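Local coordinates for ribonuclease P protein component 3 (Thermococcus kodakarensis KOD1, PDB 3WYZ) that probably serves as a protein subunit of ribonuclease P, the RNA-based endonuclease that matures tRNA by cleaving off the 5' extension of its precursors, at residues D11-M16 with D190-G195; E53-L58 with G63-L68; M101-G106 with H124-M129; S142-A147 with A153-F158. All coordinates share one frame; numbering follows the deposited sequence.

Contact 1: D11-M16 with D190-G195; sequences DYFVEM and DLMSLG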
loop_
_atom_site.group_PDB
_atom_site.type_symbol
_atom_site.label_atom_id
_atom_site.label_comp_id
_atom_site.label_asym_id
_atom_site.label_seq_id
_atom_site.Cartn_x
_atom_site.Cartn_y
_atom_site.Cartn_z
ATOM N N ASP A 11 8.814 19.152 -4.871
ATOM C CA ASP A 11 9.544 18.209 -4.032
ATOM C C ASP A 11 8.785 17.869 -2.759
ATOM O O ASP A 11 9.308 18.011 -1.663
ATOM C CB ASP A 11 10.932 18.763 -3.698
ATOM C CG ASP A 11 11.851 18.788 -4.901
ATOM O OD1 ASP A 11 11.481 18.210 -5.948
ATOM O OD2 ASP A 11 12.946 19.383 -4.799
ATOM N N TYR A 12 7.551 17.404 -2.914
ATOM C CA TYR A 12 6.726 17.011 -1.781
ATOM C C TYR A 12 6.554 15.491 -1.803
ATOM O O TYR A 12 6.161 14.931 -2.823
ATOM C CB TYR A 12 5.371 17.714 -1.854
ATOM C CG TYR A 12 4.548 17.570 -0.597
ATOM C CD1 TYR A 12 3.680 16.485 -0.429
ATOM C CD2 TYR A 12 4.639 18.505 0.432
ATOM C CE1 TYR A 12 2.927 16.341 0.729
ATOM C CE2 TYR A 12 3.891 18.366 1.591
ATOM C CZ TYR A 12 3.040 17.283 1.733
ATOM O OH TYR A 12 2.301 17.138 2.879
ATOM N N PHE A 13 6.841 14.826 -0.686
ATOM C CA PHE A 13 6.862 13.360 -0.644
ATOM C C PHE A 13 6.083 12.794 0.540
ATOM O O PHE A 13 6.184 13.304 1.647
ATOM C CB PHE A 13 8.311 12.864 -0.592
ATOM C CG PHE A 13 9.163 13.373 -1.723
ATOM C CD1 PHE A 13 8.919 12.964 -3.032
ATOM C CD2 PHE A 13 10.199 14.268 -1.487
ATOM C CE1 PHE A 13 9.695 13.433 -4.078
ATOM C CE2 PHE A 13 10.981 14.737 -2.528
ATOM C CZ PHE A 13 10.726 14.323 -3.825
ATOM N N VAL A 14 5.322 11.726 0.296
ATOM C CA VAL A 14 4.490 11.086 1.324
ATOM C C VAL A 14 4.812 9.592 1.423
ATOM O O VAL A 14 4.864 8.900 0.415
ATOM C CB VAL A 14 2.995 11.247 1.014
ATOM C CG1 VAL A 14 2.142 10.491 2.033
ATOM C CG2 VAL A 14 2.616 12.725 0.977
ATOM N N GLU A 15 5.032 9.107 2.640
ATOM C CA GLU A 15 5.250 7.677 2.874
ATOM C C GLU A 15 3.947 7.073 3.388
ATOM O O GLU A 15 3.517 7.378 4.491
ATOM C CB GLU A 15 6.398 7.475 3.866
ATOM C CG GLU A 15 6.636 6.046 4.342
ATOM C CD GLU A 15 6.628 5.009 3.230
ATOM O OE1 GLU A 15 5.533 4.546 2.872
ATOM O OE2 GLU A 15 7.717 4.633 2.741
ATOM N N MET A 16 3.333 6.225 2.565
ATOM C CA MET A 16 1.986 5.712 2.806
ATOM C C MET A 16 1.912 4.504 3.728
ATOM O O MET A 16 0.837 4.183 4.218
ATOM C CB MET A 16 1.322 5.334 1.480
ATOM C CG MET A 16 0.985 6.508 0.585
ATOM S SD MET A 16 -0.210 7.614 1.336
ATOM C CE MET A 16 -1.736 6.696 1.105
ATOM N N ASP A 190 15.220 7.096 -3.443
ATOM C CA ASP A 190 15.349 5.645 -3.592
ATOM C C ASP A 190 14.022 4.987 -3.953
ATOM O O ASP A 190 13.997 4.046 -4.750
ATOM C CB ASP A 190 15.911 4.998 -2.320
ATOM C CG ASP A 190 17.406 5.264 -2.132
ATOM O OD1 ASP A 190 17.920 6.225 -2.762
ATOM O OD2 ASP A 190 18.058 4.519 -1.351
ATOM N N LEU A 191 12.925 5.466 -3.371
ATOM C CA LEU A 191 11.607 4.924 -3.699
ATOM C C LEU A 191 11.238 5.215 -5.151
ATOM O O LEU A 191 10.595 4.401 -5.800
ATOM C CB LEU A 191 10.537 5.475 -2.751
ATOM C CG LEU A 191 10.614 5.049 -1.279
ATOM C CD1 LEU A 191 9.410 5.591 -0.541
ATOM C CD2 LEU A 191 10.688 3.537 -1.123
ATOM N N MET A 192 11.661 6.369 -5.657
ATOM C CA MET A 192 11.443 6.727 -7.058
ATOM C C MET A 192 12.313 5.895 -8.004
ATOM O O MET A 192 11.926 5.642 -9.148
ATOM C CB MET A 192 11.695 8.222 -7.273
ATOM C CG MET A 192 10.629 9.100 -6.642
ATOM S SD MET A 192 10.781 10.856 -7.025
ATOM C CE MET A 192 12.392 11.243 -6.340
ATOM N N SER A 193 13.481 5.461 -7.530
ATOM C CA SER A 193 14.329 4.553 -8.302
ATOM C C SER A 193 13.662 3.197 -8.515
ATOM O O SER A 193 13.833 2.592 -9.566
ATOM C CB SER A 193 15.685 4.364 -7.620
ATOM O OG SER A 193 16.353 5.605 -7.497
ATOM N N LEU A 194 12.923 2.711 -7.516
ATOM C CA LEU A 194 12.124 1.499 -7.695
ATOM C C LEU A 194 11.122 1.715 -8.823
ATOM O O LEU A 194 10.973 0.861 -9.694
ATOM C CB LEU A 194 11.388 1.118 -6.410
ATOM C CG LEU A 194 10.449 -0.095 -6.471
ATOM C CD1 LEU A 194 11.187 -1.357 -6.891
ATOM C CD2 LEU A 194 9.769 -0.306 -5.127
ATOM N N GLY A 195 10.443 2.861 -8.809
ATOM C CA GLY A 195 9.524 3.222 -9.883
ATOM C C GLY A 195 10.184 3.132 -11.250
ATOM O O GLY A 195 9.676 2.468 -12.152
#
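Phe13 and Glu15, on the first strand of a TIM barrel-like fold and the loop leading into it, meet Met192 and Leu191 of helix 188-198, which follows the last strand. In the buried inner half Glu15 OE2 lies 3.8 Å from Leu191 CD1, the two side chains crossing at about a right angle, and Leu191 also packs against Ile175, Phe31 and Leu209. With CG anti to the backbone N (chi1 173°) and a bend at chi2, the Glu15 chain folds its carboxylate toward the helix. Both carboxylate oxygens accept hydrogen bonds, OE1 from Thr176 OG1 and Asp17 N, OE2 from Ser177 OG, so the first strand is tied to the end of the last. The outer half is looser and partly open to solvent. Phe13 and Met192 make an oblique Met-aromatic contact, with Met192 SD 5.3 Å from the centroid of the Phe13 ring and 64° off its normal. One face of that ring carries Asp11 C, and Leu209 flanks both residues. A bend at chi3 brings the methyl back as well, so that Met192 SD and Met192 CE each stand 4.1 Å from Phe13 CE1.

Contact 2: E53-L58 with G63-L68; sequences EELKEL and GKVALL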
loop_
_atom_site.group_PDB
_atom_site.type_symbol
_atom_site.label_atom_id
_atom_site.label_comp_id
_atom_site.label_asym_id
_atom_site.label_seq_id
_atom_site.Cartn_x
_atom_site.Cartn_y
_atom_site.Cartn_z
ATOM N N GLU A 53 -10.262 1.647 20.274
ATOM C CA GLU A 53 -9.421 2.111 21.379
ATOM C C GLU A 53 -7.962 2.157 20.945
ATOM O O GLU A 53 -7.234 3.082 21.297
ATOM C CB GLU A 53 -9.581 1.196 22.601
ATOM C CG GLU A 53 -8.906 1.698 23.879
ATOM C CD GLU A 53 -7.435 1.311 23.998
ATOM O OE1 GLU A 53 -7.067 0.187 23.590
ATOM O OE2 GLU A 53 -6.641 2.130 24.515
ATOM N N GLU A 54 -7.543 1.149 20.186
ATOM C CA GLU A 54 -6.196 1.101 19.631
ATOM C C GLU A 54 -5.995 2.207 18.592
ATOM O O GLU A 54 -4.993 2.917 18.625
ATOM C CB GLU A 54 -5.934 -0.268 19.000
ATOM C CG GLU A 54 -4.497 -0.501 18.553
ATOM C CD GLU A 54 -3.568 -0.935 19.673
ATOM O OE1 GLU A 54 -3.906 -0.742 20.863
ATOM O OE2 GLU A 54 -2.484 -1.471 19.352
ATOM N N LEU A 55 -6.951 2.352 17.676
ATOM C CA LEU A 55 -6.854 3.363 16.626
ATOM C C LEU A 55 -6.799 4.780 17.197
ATOM O O LEU A 55 -6.066 5.628 16.687
ATOM C CB LEU A 55 -8.010 3.232 15.628
ATOM C CG LEU A 55 -7.969 2.010 14.701
ATOM C CD1 LEU A 55 -9.270 1.902 13.921
ATOM C CD2 LEU A 55 -6.782 2.060 13.746
ATOM N N LYS A 56 -7.566 5.031 18.254
ATOM C CA LYS A 56 -7.525 6.315 18.947
ATOM C C LYS A 56 -6.134 6.563 19.521
ATOM O O LYS A 56 -5.589 7.657 19.392
ATOM C CB LYS A 56 -8.574 6.367 20.064
ATOM C CG LYS A 56 -8.736 7.746 20.694
ATOM C CD LYS A 56 -9.714 7.743 21.862
ATOM C CE LYS A 56 -9.686 9.073 22.602
ATOM N NZ LYS A 56 -10.777 9.189 23.611
ATOM N N GLU A 57 -5.568 5.533 20.144
ATOM C CA GLU A 57 -4.218 5.601 20.700
ATOM C C GLU A 57 -3.175 5.783 19.595
ATOM O O GLU A 57 -2.189 6.498 19.785
ATOM C CB GLU A 57 -3.913 4.341 21.523
ATOM C CG GLU A 57 -2.649 4.427 22.370
ATOM C CD GLU A 57 -2.368 3.158 23.172
ATOM O OE1 GLU A 57 -3.314 2.382 23.449
ATOM O OE2 GLU A 57 -1.187 2.940 23.534
ATOM N N LEU A 58 -3.396 5.134 18.451
ATOM C CA LEU A 58 -2.514 5.277 17.284
ATOM C C LEU A 58 -2.614 6.659 16.643
ATOM O O LEU A 58 -1.598 7.254 16.281
ATOM C CB LEU A 58 -2.821 4.200 16.236
ATOM C CG LEU A 58 -2.418 2.773 16.614
ATOM C CD1 LEU A 58 -3.083 1.765 15.694
ATOM C CD2 LEU A 58 -0.903 2.609 16.591
ATOM N N GLY A 63 -0.736 10.337 14.332
ATOM C CA GLY A 63 -1.514 11.277 13.523
ATOM C C GLY A 63 -2.306 10.572 12.438
ATOM O O GLY A 63 -3.510 10.354 12.585
ATOM N N LYS A 64 -1.628 10.230 11.343
ATOM C CA LYS A 64 -2.241 9.500 10.234
ATOM C C LYS A 64 -2.038 8.002 10.432
ATOM O O LYS A 64 -0.916 7.544 10.660
ATOM C CB LYS A 64 -1.633 9.934 8.902
ATOM C CG LYS A 64 -1.860 11.400 8.560
ATOM C CD LYS A 64 -3.304 11.639 8.164
ATOM C CE LYS A 64 -3.571 13.075 7.729
ATOM N NZ LYS A 64 -5.020 13.396 7.537
ATOM N N VAL A 65 -3.123 7.242 10.341
ATOM C CA VAL A 65 -3.083 5.811 10.601
ATOM C C VAL A 65 -3.764 5.034 9.478
ATOM O O VAL A 65 -4.852 5.403 9.023
ATOM C CB VAL A 65 -3.745 5.463 11.962
ATOM C CG1 VAL A 65 -3.775 3.957 12.187
ATOM C CG2 VAL A 65 -2.996 6.133 13.106
ATOM N N ALA A 66 -3.110 3.962 9.034
ATOM C CA ALA A 66 -3.710 3.016 8.092
ATOM C C ALA A 66 -3.899 1.663 8.761
ATOM O O ALA A 66 -3.174 1.307 9.689
ATOM C CB ALA A 66 -2.846 2.875 6.863
ATOM N N LEU A 67 -4.883 0.914 8.286
ATOM C CA LEU A 67 -5.166 -0.412 8.801
ATOM C C LEU A 67 -4.939 -1.442 7.697
ATOM O O LEU A 67 -5.652 -1.443 6.688
ATOM C CB LEU A 67 -6.607 -0.465 9.296
ATOM C CG LEU A 67 -7.016 -1.682 10.121
ATOM C CD1 LEU A 67 -6.274 -1.711 11.452
ATOM C CD2 LEU A 67 -8.522 -1.657 10.337
ATOM N N LEU A 68 -3.951 -2.311 7.885
ATOM C CA LEU A 68 -3.631 -3.336 6.893
ATOM C C LEU A 68 -4.252 -4.676 7.272
ATOM O O LEU A 68 -3.828 -5.315 8.238
ATOM C CB LEU A 68 -2.115 -3.482 6.734
ATOM C CG LEU A 68 -1.642 -4.609 5.805
ATOM C CD1 LEU A 68 -2.022 -4.323 4.363
ATOM C CD2 LEU A 68 -0.144 -4.816 5.941
#
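Val65 is the wedge on which Leu55 and Leu58 of helix 48-62 rest, in the second half of a beta-alpha-beta crossover where the helix joins strand 33-41 to its parallel neighbour 65-70. Val65 projects from the strand toward the helix, and its two methyls are divided between the leucines. Val65 CG1, anti to the backbone N (chi1 177°), reaches Leu55 CD2 at 3.9 Å, the two side chains being set at a slant. The other methyl, Val65 CG2, turns to the base of Leu58, with Leu58 CB 3.7 Å away and the Leu58 carbonyl carbon, C, at 3.6 Å. These two side chains cross at about a right angle. The valine abuts the root of Leu58 more closely than its tip, although Leu58 CD1 also brushes CG1. Further along the strand Leu67 CD1 approaches the same Leu55 CD2 more loosely, at 4.4 Å. The helix and strand segments run roughly antiparallel, 141° between their N-to-C directions, with the axes 9.5 Å apart at closest approach, and Gly63, with positive phi, turns the chain out of the helix toward the strand. Ala66 faces away and packs on strands 33-41 and 88-92. The side chains that touch are all branched hydrocarbons, so the helix is held on the sheet by burial and the fit of methyl groups, with nothing in the contact that depends on ionisation.

Contact 3: M101-G106 with H124-M129; sequences MAIESG and HTLAGM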
loop_
_atom_site.group_PDB
_atom_site.type_symbol
_atom_site.label_atom_id
_atom_site.label_comp_id
_atom_site.label_asym_id
_atom_site.label_seq_id
_atom_site.Cartn_x
_atom_site.Cartn_y
_atom_site.Cartn_z
ATOM N N MET A 101 -11.779 -8.965 -4.015
ATOM C CA MET A 101 -12.708 -8.437 -3.011
ATOM C C MET A 101 -12.255 -7.093 -2.440
ATOM O O MET A 101 -13.085 -6.260 -2.080
ATOM C CB MET A 101 -12.891 -9.436 -1.866
ATOM C CG MET A 101 -13.989 -9.053 -0.874
ATOM S SD MET A 101 -15.618 -8.895 -1.641
ATOM C CE MET A 101 -16.593 -8.335 -0.251
ATOM N N ALA A 102 -10.943 -6.897 -2.341
ATOM C CA ALA A 102 -10.395 -5.609 -1.924
ATOM C C ALA A 102 -10.765 -4.518 -2.928
ATOM O O ALA A 102 -11.143 -3.415 -2.536
ATOM C CB ALA A 102 -8.889 -5.701 -1.777
ATOM N N ILE A 103 -10.664 -4.843 -4.214
ATOM C CA ILE A 103 -11.032 -3.925 -5.290
ATOM C C ILE A 103 -12.534 -3.672 -5.286
ATOM O O ILE A 103 -12.971 -2.516 -5.320
ATOM C CB ILE A 103 -10.638 -4.473 -6.685
ATOM C CG1 ILE A 103 -9.110 -4.631 -6.816
ATOM C CG2 ILE A 103 -11.190 -3.579 -7.797
ATOM C CD1 ILE A 103 -8.322 -3.350 -6.660
ATOM N N GLU A 104 -13.311 -4.757 -5.263
ATOM C CA GLU A 104 -14.780 -4.681 -5.320
ATOM C C GLU A 104 -15.375 -3.835 -4.190
ATOM O O GLU A 104 -16.314 -3.070 -4.408
ATOM C CB GLU A 104 -15.400 -6.089 -5.308
ATOM C CG GLU A 104 -15.274 -6.832 -6.635
ATOM C CD GLU A 104 -15.748 -8.283 -6.579
ATOM O OE1 GLU A 104 -15.710 -8.907 -5.491
ATOM O OE2 GLU A 104 -16.145 -8.813 -7.641
ATOM N N SER A 105 -14.803 -3.955 -2.995
ATOM C CA SER A 105 -15.297 -3.245 -1.818
ATOM C C SER A 105 -14.911 -1.760 -1.734
ATOM O O SER A 105 -15.333 -1.073 -0.809
ATOM C CB SER A 105 -14.830 -3.964 -0.558
ATOM O OG SER A 105 -15.276 -5.305 -0.581
ATOM N N GLY A 106 -14.123 -1.262 -2.686
ATOM C CA GLY A 106 -13.756 0.156 -2.710
ATOM C C GLY A 106 -12.816 0.529 -1.577
ATOM O O GLY A 106 -12.965 1.567 -0.934
ATOM N N HIS A 124 -6.222 -7.441 -16.672
ATOM C CA HIS A 124 -7.157 -6.494 -17.287
ATOM C C HIS A 124 -8.444 -6.332 -16.480
ATOM O O HIS A 124 -8.949 -5.212 -16.344
ATOM C CB HIS A 124 -7.497 -6.924 -18.719
ATOM C CG HIS A 124 -6.368 -6.747 -19.689
ATOM N ND1 HIS A 124 -6.112 -5.550 -20.327
ATOM C CD2 HIS A 124 -5.432 -7.617 -20.137
ATOM C CE1 HIS A 124 -5.065 -5.689 -21.122
ATOM N NE2 HIS A 124 -4.634 -6.935 -21.025
ATOM N N THR A 125 -8.963 -7.442 -15.947
ATOM C CA THR A 125 -10.198 -7.441 -15.157
ATOM C C THR A 125 -10.045 -6.637 -13.861
ATOM O O THR A 125 -10.818 -5.720 -13.601
ATOM C CB THR A 125 -10.645 -8.882 -14.811
ATOM O OG1 THR A 125 -10.886 -9.618 -16.018
ATOM C CG2 THR A 125 -11.916 -8.888 -13.954
ATOM N N LEU A 126 -9.051 -6.990 -13.049
ATOM C CA LEU A 126 -8.820 -6.295 -11.780
ATOM C C LEU A 126 -8.378 -4.855 -11.988
ATOM O O LEU A 126 -8.741 -3.972 -11.203
ATOM C CB LEU A 126 -7.781 -7.027 -10.941
ATOM C CG LEU A 126 -8.187 -8.387 -10.374
ATOM C CD1 LEU A 126 -6.979 -9.146 -9.847
ATOM C CD2 LEU A 126 -9.220 -8.202 -9.278
ATOM N N ALA A 127 -7.599 -4.618 -13.041
ATOM C CA ALA A 127 -7.123 -3.271 -13.356
ATOM C C ALA A 127 -8.300 -2.365 -13.670
ATOM O O ALA A 127 -8.359 -1.227 -13.195
ATOM C CB ALA A 127 -6.146 -3.300 -14.523
ATOM N N GLY A 128 -9.231 -2.890 -14.463
ATOM C CA GLY A 128 -10.446 -2.179 -14.822
ATOM C C GLY A 128 -11.299 -1.825 -13.626
ATOM O O GLY A 128 -11.704 -0.680 -13.475
ATOM N N MET A 129 -11.563 -2.807 -12.769
ATOM C CA MET A 129 -12.376 -2.582 -11.574
ATOM C C MET A 129 -11.716 -1.610 -10.603
ATOM O O MET A 129 -12.406 -0.811 -9.963
ATOM C CB MET A 129 -12.662 -3.895 -10.852
ATOM C CG MET A 129 -13.621 -4.817 -11.583
ATOM S SD MET A 129 -14.147 -6.193 -10.539
ATOM C CE MET A 129 -12.632 -7.140 -10.435
#
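Met101 O, in the last turn of the helix whose Ile103 and Glu104 pack against Met129, is gripped by two donors of one residue, Ser105. The backbone bond from Ser105 N measures 3.0 Å, and Ser105 OG gives its proton to the same Met101 O at 2.8 Å, with a C=O...donor angle of 155° and a tilt of 21° from the carbonyl plane. The hydroxyl thus doubles the backbone bond that Ser105 N makes to the last turn. Gly106 follows with positive phi and bonds back into that turn, a Schellman motif that ends helix 96-104 before strand 109-111. On the flank facing helix 124-133, Ile103 is directed toward its neighbour. Its CG2 methyl, anti to the backbone N, presses on Met129 CB at 3.4 Å, closer than two carbons normally stand, and also comes close to the Met129 carbonyl carbon. The other branch is slacker, Ile103 CG1 standing 4.3 Å from Leu126 CD2, while Val135 packs on the isoleucine too. Toward the partly exposed side, Met129 SD lies 4.1 Å from Glu104 CG. Glu104 touches through this CG, while its carboxylate forms a salt bridge through OE1 with Arg100 NE of the same helix. Arg100 in turn touches Leu126 and Met129, and Arg133 NE makes a weak hydrogen bond to Glu104 O. Between the two segments themselves, then, the join is apolar and centred on Ile103; the pairing with Arg100 probably helps hold the Glu104 carboxylate to its own helix, leaving CG to the contact.

Contact 4: S142-A147 with A153-F158; sequences SPLLNA and AQILRF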
loop_
_atom_site.group_PDB
_atom_site.type_symbol
_atom_site.label_atom_id
_atom_site.label_comp_id
_atom_site.label_asym_id
_atom_site.label_seq_id
_atom_site.Cartn_x
_atom_site.Cartn_y
_atom_site.Cartn_z
ATOM N N SER A 142 9.342 -3.634 0.292
ATOM C CA SER A 142 9.711 -4.607 1.330
ATOM C C SER A 142 10.146 -5.990 0.817
ATOM O O SER A 142 11.175 -6.499 1.252
ATOM C CB SER A 142 8.565 -4.783 2.338
ATOM O OG SER A 142 9.049 -5.333 3.542
ATOM N N PRO A 143 9.367 -6.607 -0.095
ATOM C CA PRO A 143 9.736 -7.944 -0.586
ATOM C C PRO A 143 11.106 -8.013 -1.279
ATOM O O PRO A 143 11.770 -9.040 -1.210
ATOM C CB PRO A 143 8.617 -8.277 -1.586
ATOM C CG PRO A 143 7.484 -7.380 -1.225
ATOM C CD PRO A 143 8.119 -6.125 -0.720
ATOM N N LEU A 144 11.519 -6.926 -1.928
ATOM C CA LEU A 144 12.789 -6.895 -2.654
ATOM C C LEU A 144 14.020 -6.928 -1.750
ATOM O O LEU A 144 15.064 -7.430 -2.160
ATOM C CB LEU A 144 12.860 -5.671 -3.565
ATOM C CG LEU A 144 11.955 -5.694 -4.791
ATOM C CD1 LEU A 144 11.962 -4.331 -5.461
ATOM C CD2 LEU A 144 12.400 -6.769 -5.772
ATOM N N LEU A 145 13.901 -6.393 -0.536
ATOM C CA LEU A 145 15.006 -6.419 0.425
ATOM C C LEU A 145 15.243 -7.822 0.962
ATOM O O LEU A 145 16.377 -8.186 1.264
ATOM C CB LEU A 145 14.752 -5.475 1.607
ATOM C CG LEU A 145 14.816 -3.955 1.391
ATOM C CD1 LEU A 145 15.902 -3.547 0.408
ATOM C CD2 LEU A 145 13.483 -3.411 0.925
ATOM N N ASN A 146 14.171 -8.605 1.067
ATOM C CA ASN A 146 14.230 -9.933 1.668
ATOM C C ASN A 146 14.282 -11.035 0.613
ATOM O O ASN A 146 13.554 -12.028 0.710
ATOM C CB ASN A 146 13.011 -10.134 2.582
ATOM C CG ASN A 146 12.780 -8.955 3.514
ATOM O OD1 ASN A 146 13.728 -8.311 3.967
ATOM N ND2 ASN A 146 11.515 -8.665 3.802
ATOM N N ALA A 147 15.147 -10.871 -0.388
ATOM C CA ALA A 147 15.200 -11.819 -1.507
ATOM C C ALA A 147 16.575 -11.899 -2.161
ATOM O O ALA A 147 17.352 -10.945 -2.131
ATOM C CB ALA A 147 14.146 -11.462 -2.547
ATOM N N ALA A 153 14.277 -10.743 -9.209
ATOM C CA ALA A 153 13.926 -10.717 -10.627
ATOM C C ALA A 153 12.488 -11.182 -10.874
ATOM O O ALA A 153 11.839 -10.705 -11.799
ATOM C CB ALA A 153 14.905 -11.564 -11.424
ATOM N N GLN A 154 11.990 -12.104 -10.052
ATOM C CA GLN A 154 10.600 -12.557 -10.169
ATOM C C GLN A 154 9.652 -11.449 -9.714
ATOM O O GLN A 154 8.665 -11.147 -10.385
ATOM C CB GLN A 154 10.333 -13.810 -9.330
ATOM C CG GLN A 154 11.323 -14.955 -9.493
ATOM C CD GLN A 154 11.731 -15.202 -10.932
ATOM O OE1 GLN A 154 12.910 -15.049 -11.301
ATOM N NE2 GLN A 154 10.764 -15.591 -11.755
ATOM N N ILE A 155 9.960 -10.854 -8.565
ATOM C CA ILE A 155 9.174 -9.747 -8.018
ATOM C C ILE A 155 9.168 -8.555 -8.979
ATOM O O ILE A 155 8.112 -8.000 -9.263
ATOM C CB ILE A 155 9.710 -9.282 -6.641
ATOM C CG1 ILE A 155 9.610 -10.400 -5.578
ATOM C CG2 ILE A 155 8.958 -8.050 -6.158
ATOM C CD1 ILE A 155 8.203 -10.733 -5.117
ATOM N N LEU A 156 10.340 -8.172 -9.478
ATOM C CA LEU A 156 10.448 -7.029 -10.396
ATOM C C LEU A 156 9.618 -7.237 -11.661
ATOM O O LEU A 156 8.968 -6.292 -12.130
ATOM C CB LEU A 156 11.903 -6.742 -10.770
ATOM C CG LEU A 156 12.736 -6.065 -9.675
ATOM C CD1 LEU A 156 14.231 -6.206 -9.946
ATOM C CD2 LEU A 156 12.363 -4.600 -9.515
ATOM N N ARG A 157 9.625 -8.461 -12.200
ATOM C CA ARG A 157 8.783 -8.782 -13.358
ATOM C C ARG A 157 7.303 -8.557 -13.053
ATOM O O ARG A 157 6.584 -7.991 -13.872
ATOM C CB ARG A 157 9.005 -10.222 -13.856
ATOM C CG ARG A 157 10.272 -10.393 -14.682
ATOM C CD ARG A 157 10.350 -11.719 -15.441
ATOM N NE ARG A 157 9.937 -12.892 -14.654
ATOM C CZ ARG A 157 8.711 -13.425 -14.648
ATOM N NH1 ARG A 157 8.464 -14.490 -13.899
ATOM N NH2 ARG A 157 7.724 -12.907 -15.375
ATOM N N PHE A 158 6.859 -8.995 -11.875
ATOM C CA PHE A 158 5.458 -8.856 -11.480
ATOM C C PHE A 158 5.078 -7.397 -11.301
ATOM O O PHE A 158 3.978 -6.987 -11.668
ATOM C CB PHE A 158 5.152 -9.621 -10.179
ATOM C CG PHE A 158 5.519 -11.083 -10.219
ATOM C CD1 PHE A 158 5.446 -11.816 -11.397
ATOM C CD2 PHE A 158 5.928 -11.729 -9.061
ATOM C CE1 PHE A 158 5.780 -13.161 -11.419
ATOM C CE2 PHE A 158 6.267 -13.067 -9.074
ATOM C CZ PHE A 158 6.193 -13.787 -10.251
#
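Leu144 of the short, weakly bonded helix 142-145 carries most of this contact with Ile155 and Leu156 of helix 149-168. From CB the chain turns with CG anti to the carbonyl carbon (chi1 -71°), which sends its branched end toward the longer helix. Leu144 CG meets Ile155 CG2 at 4.0 Å. Beyond it, Leu144 CD2 settles over the base of Ile155, 3.7 Å from Ile155 CG2 and 3.8 Å from Ile155 CB, and also touches Leu156 CG at 4.0 Å. Leu144 CD1 meets Leu156 CD2 at 4.1 Å and, on helix 188-198, Leu194. Leucine and isoleucine slide past each other in opposite directions, whereas Leu144 and Leu156 cross at about a right angle; the branched tip rests against two successive residues of the helix. Pro143 adds a looser touch, its CB 4.3 Å from Ile155 CD1; a glycerol, probably from the crystallisation liquor, lies beside the proline ring. Outside the contact, Ile155 rests on Trp114 in a loop, and Leu156 reaches Ile198. The short helix that follows strand 136-140 is thereby packed against both helix 149-168 and helix 188-198.

Overall arrangement
From the N terminus, contact 1 opens first at 11-16 and closes last at 190-195, joining the start of the barrel to the helix after its final strand and enclosing the other three contacts. Within that long loop they follow in series, and none crosses another. Contact 2 folds helix 48-62 back on strand 65-70; contact 3 sets two consecutive helices of the outer layer side by side; contact 4 joins the short helix 142-145 to the long one after it. Contacts 1 and 3 lie on opposite sides of the chain's centre, as do contacts 2 and 4. One direct touch links two of them: Leu194 CD1 of contact 1 meets Leu144 CD1 of contact 4 at 3.4 Å.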